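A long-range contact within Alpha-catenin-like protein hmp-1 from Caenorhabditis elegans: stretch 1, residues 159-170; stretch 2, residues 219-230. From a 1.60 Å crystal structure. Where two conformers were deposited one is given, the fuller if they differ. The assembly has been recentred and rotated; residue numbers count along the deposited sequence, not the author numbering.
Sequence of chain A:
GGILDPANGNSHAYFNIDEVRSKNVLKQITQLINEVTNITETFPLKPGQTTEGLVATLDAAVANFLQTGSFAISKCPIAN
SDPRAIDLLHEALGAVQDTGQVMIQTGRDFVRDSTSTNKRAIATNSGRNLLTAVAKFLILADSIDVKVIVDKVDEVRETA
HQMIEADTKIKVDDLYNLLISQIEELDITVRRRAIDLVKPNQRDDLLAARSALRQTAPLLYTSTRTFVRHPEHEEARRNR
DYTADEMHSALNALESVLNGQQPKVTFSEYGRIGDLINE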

# COMPACT_ATOMS: atom_id res chain seq x y z
N THR A 159 23.70 -5.07 -0.82
CA THR A 159 24.69 -4.98 0.23
C THR A 159 25.29 -6.35 0.53
O THR A 159 26.51 -6.48 0.67
CB THR A 159 24.08 -4.36 1.50
OG1 THR A 159 23.57 -3.06 1.17
CG2 THR A 159 25.15 -4.21 2.58
N ALA A 160 24.45 -7.39 0.59
CA ALA A 160 24.95 -8.75 0.79
C ALA A 160 25.83 -9.19 -0.36
O ALA A 160 26.84 -9.88 -0.15
CB ALA A 160 23.80 -9.72 0.95
N HIS A 161 25.45 -8.82 -1.58
CA HIS A 161 26.27 -9.12 -2.75
C HIS A 161 27.67 -8.54 -2.57
O HIS A 161 28.69 -9.23 -2.80
CB HIS A 161 25.62 -8.54 -4.02
CG HIS A 161 26.34 -8.89 -5.29
ND1 HIS A 161 25.88 -9.83 -6.16
CD2 HIS A 161 27.50 -8.40 -5.82
CE1 HIS A 161 26.72 -9.93 -7.19
NE2 HIS A 161 27.71 -9.09 -7.00
N GLN A 162 27.73 -7.27 -2.18
CA GLN A 162 29.00 -6.60 -2.01
C GLN A 162 29.80 -7.24 -0.89
O GLN A 162 31.03 -7.34 -0.99
CB GLN A 162 28.79 -5.10 -1.75
CG GLN A 162 28.35 -4.36 -2.99
CD GLN A 162 28.03 -2.91 -2.71
OE1 GLN A 162 28.69 -2.27 -1.90
NE2 GLN A 162 27.04 -2.37 -3.42
N MET A 163 29.10 -7.69 0.17
CA MET A 163 29.80 -8.31 1.28
C MET A 163 30.48 -9.61 0.84
O MET A 163 31.66 -9.86 1.19
CB MET A 163 28.83 -8.56 2.45
CG MET A 163 29.56 -8.96 3.72
SD MET A 163 28.48 -9.10 5.16
CE MET A 163 27.59 -10.61 4.78
N ILE A 164 29.79 -10.40 0.02
CA ILE A 164 30.30 -11.65 -0.50
C ILE A 164 31.51 -11.39 -1.40
O ILE A 164 32.46 -12.19 -1.44
CB ILE A 164 29.18 -12.39 -1.28
CG1 ILE A 164 28.09 -12.83 -0.30
CG2 ILE A 164 29.75 -13.58 -2.05
CD1 ILE A 164 26.81 -13.31 -0.97
N GLU A 165 31.47 -10.28 -2.13
CA GLU A 165 32.55 -9.97 -3.07
C GLU A 165 33.74 -9.25 -2.44
O GLU A 165 34.80 -9.15 -3.06
CB GLU A 165 32.01 -9.12 -4.23
CG GLU A 165 31.01 -9.82 -5.09
CD GLU A 165 31.61 -10.99 -5.84
OE1 GLU A 165 32.79 -10.89 -6.27
OE2 GLU A 165 30.91 -12.01 -5.97
N ALA A 166 33.57 -8.75 -1.22
CA ALA A 166 34.61 -7.94 -0.58
C ALA A 166 35.91 -8.71 -0.46
O ALA A 166 35.91 -9.91 -0.19
CB ALA A 166 34.16 -7.47 0.81
N ASP A 167 37.01 -7.99 -0.65
CA ASP A 167 38.32 -8.63 -0.70
C ASP A 167 39.16 -8.32 0.52
O ASP A 167 40.31 -8.73 0.60
CB ASP A 167 39.08 -8.21 -1.97
CG ASP A 167 39.26 -6.70 -2.08
OD1 ASP A 167 38.63 -5.96 -1.29
OD2 ASP A 167 40.03 -6.26 -2.95
N THR A 168 38.60 -7.58 1.48
CA THR A 168 39.33 -7.24 2.70
C THR A 168 38.45 -7.42 3.93
O THR A 168 37.23 -7.25 3.84
CB THR A 168 39.86 -5.79 2.68
OG1 THR A 168 38.77 -4.87 2.87
CG2 THR A 168 40.56 -5.48 1.35
N LYS A 169 39.07 -7.71 5.06
CA LYS A 169 38.35 -7.87 6.31
C LYS A 169 37.62 -6.58 6.70
O LYS A 169 36.46 -6.61 7.13
CB LYS A 169 39.30 -8.28 7.43
CG LYS A 169 38.62 -8.92 8.62
CD LYS A 169 39.53 -8.92 9.84
CE LYS A 169 39.97 -7.50 10.17
NZ LYS A 169 40.52 -7.39 11.55
N ILE A 170 38.29 -5.44 6.52
CA ILE A 170 37.70 -4.13 6.84
C ILE A 170 36.45 -3.85 6.00
O ILE A 170 35.45 -3.31 6.51
CB ILE A 170 38.74 -3.01 6.65
CG1 ILE A 170 39.82 -3.12 7.73
CG2 ILE A 170 38.10 -1.65 6.72
CD1 ILE A 170 40.92 -2.09 7.60
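Stretch 2, residues 219-230: LLYTSTRTFVRH

Two like charges meet at one end of this contact: Lys169 NZ lies 3.7 Å from Arg225 NH2, and a water bridges them, accepting a hydrogen bond from each of these atoms at 2.8 Å. The lysine's aliphatic part is used as well, since its CD sits over one face of the Arg225 guanidinium, 3.4 Å from NH2. No direct hydrogen bond joins the two stretches, so the rest of the contact relies on packing.

Stretch 2 is helical from Leu219 to Arg229, with His230 the first residue to leave helical phi/psi. It runs in the same general direction as helix 159-165, at 25° between N-to-C directions, and the axes approach to 9.8 Å. The backbones are in register at Ile164 and Thr224, whose CA atoms are 6.1 Å apart.

Leu220, Thr224 and Val228 all point their CA-to-CB bonds toward stretch 1, a spacing of four that keeps one helical stripe on the interface. Leu220 (chi1 t, chi2 p) is the apolar anchor: its CD2 is 4.2 Å from Ala160 CB, its CG 3.7 Å from Met163 CE, and its CD1 4.0 Å from Ile164 CG1. Met163 has chi1 and chi2 both t and chi3 p, and its CE also lies 3.7 Å from Tyr221 N, while its SD lies at the edge of the tyrosine ring. One turn on, Thr224 (chi1 p) turns its OG1 back to its own helix, within hydrogen-bonding distance of backbone carbonyls, and places CG2 4.1 Å from Ile164 CA.

Stretch 1 leaves helical geometry at Ala166, and Val228 meets this break, with CG1 3.5 Å from Ala166 O and CG2 4.2 Å from Lys169 CA. Thr168 then N-caps the next helix, which begins at Lys169.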

# COMPACT_ATOMS: atom_id res chain seq x y z
N LEU A 219 25.24 -15.60 9.69
CA LEU A 219 26.09 -16.70 9.24
C LEU A 219 26.85 -16.33 7.97
O LEU A 219 27.97 -16.79 7.75
CB LEU A 219 25.25 -17.96 9.02
CG LEU A 219 24.66 -18.56 10.29
CD1 LEU A 219 23.56 -19.54 9.93
CD2 LEU A 219 25.72 -19.26 11.10
N LEU A 220 26.21 -15.54 7.12
CA LEU A 220 26.88 -15.05 5.92
C LEU A 220 28.03 -14.13 6.31
O LEU A 220 29.12 -14.22 5.73
CB LEU A 220 25.89 -14.33 5.01
CG LEU A 220 26.50 -13.91 3.66
CD1 LEU A 220 27.02 -15.10 2.86
CD2 LEU A 220 25.45 -13.14 2.84
N TYR A 221 27.81 -13.27 7.29
CA TYR A 221 28.87 -12.40 7.80
C TYR A 221 30.07 -13.22 8.24
O TYR A 221 31.18 -12.96 7.82
CB TYR A 221 28.36 -11.54 8.97
CG TYR A 221 29.43 -10.84 9.76
CD1 TYR A 221 30.32 -9.96 9.15
CD2 TYR A 221 29.55 -11.05 11.13
CE1 TYR A 221 31.30 -9.32 9.88
CE2 TYR A 221 30.53 -10.41 11.87
CZ TYR A 221 31.41 -9.55 11.23
OH TYR A 221 32.37 -8.89 11.95
N THR A 222 29.86 -14.22 9.09
CA THR A 222 31.02 -14.87 9.66
C THR A 222 31.67 -15.82 8.65
O THR A 222 32.88 -15.97 8.65
CB THR A 222 30.69 -15.61 10.97
OG1 THR A 222 29.58 -16.47 10.79
CG2 THR A 222 30.33 -14.60 12.05
N SER A 223 30.89 -16.40 7.74
CA SER A 223 31.48 -17.26 6.71
C SER A 223 32.31 -16.43 5.73
O SER A 223 33.38 -16.87 5.29
CB SER A 223 30.40 -18.03 5.95
OG SER A 223 29.69 -17.15 5.10
N THR A 224 31.83 -15.25 5.35
CA THR A 224 32.59 -14.38 4.45
C THR A 224 33.85 -13.84 5.11
O THR A 224 34.91 -13.75 4.50
CB THR A 224 31.73 -13.19 3.91
OG1 THR A 224 31.21 -12.39 4.99
CG2 THR A 224 30.57 -13.71 3.08
N ARG A 225 33.74 -13.49 6.39
CA ARG A 225 34.87 -12.93 7.10
C ARG A 225 35.96 -13.98 7.28
O ARG A 225 37.14 -13.68 7.11
CB ARG A 225 34.42 -12.39 8.46
CG ARG A 225 35.41 -11.48 9.14
CD ARG A 225 34.84 -11.05 10.47
NE ARG A 225 35.49 -9.86 10.99
CZ ARG A 225 36.59 -9.88 11.75
NH1 ARG A 225 37.16 -11.04 12.06
NH2 ARG A 225 37.10 -8.74 12.19
N THR A 226 35.57 -15.21 7.59
CA THR A 226 36.54 -16.29 7.76
C THR A 226 37.19 -16.60 6.41
O THR A 226 38.40 -16.82 6.33
CB THR A 226 35.88 -17.55 8.32
OG1 THR A 226 35.46 -17.31 9.68
CG2 THR A 226 36.84 -18.74 8.30
N PHE A 227 36.40 -16.59 5.35
CA PHE A 227 36.94 -16.94 4.03
C PHE A 227 37.91 -15.89 3.47
O PHE A 227 38.86 -16.25 2.78
CB PHE A 227 35.80 -17.17 3.04
CG PHE A 227 36.28 -17.60 1.68
CD1 PHE A 227 37.00 -18.77 1.53
CD2 PHE A 227 36.04 -16.82 0.57
CE1 PHE A 227 37.45 -19.16 0.28
CE2 PHE A 227 36.48 -17.20 -0.68
CZ PHE A 227 37.18 -18.38 -0.83
N VAL A 228 37.72 -14.60 3.76
CA VAL A 228 38.66 -13.60 3.25
C VAL A 228 39.99 -13.74 3.98
O VAL A 228 41.04 -13.42 3.43
CB VAL A 228 38.16 -12.13 3.41
CG1 VAL A 228 36.95 -11.89 2.56
CG2 VAL A 228 37.90 -11.77 4.85
N ARG A 229 39.94 -14.26 5.20
CA ARG A 229 41.15 -14.44 6.00
C ARG A 229 41.89 -15.73 5.63
O ARG A 229 43.12 -15.82 5.76
CB ARG A 229 40.81 -14.43 7.49
CG ARG A 229 40.52 -13.05 8.06
CD ARG A 229 39.91 -13.12 9.46
NE ARG A 229 40.91 -13.22 10.51
CZ ARG A 229 40.73 -13.85 11.67
NH1 ARG A 229 39.56 -14.43 11.94
NH2 ARG A 229 41.70 -13.89 12.57
N HIS A 230 41.14 -16.72 5.16
CA HIS A 230 41.70 -18.02 4.83
C HIS A 230 41.16 -18.61 3.52
O HIS A 230 40.39 -19.56 3.53
CB HIS A 230 41.43 -18.99 5.96
CG HIS A 230 41.91 -18.51 7.29
ND1 HIS A 230 43.18 -18.77 7.77
CD2 HIS A 230 41.29 -17.80 8.26
CE1 HIS A 230 43.32 -18.22 8.96
NE2 HIS A 230 42.18 -17.63 9.28
O HOH W 1 39.23 -8.31 13.90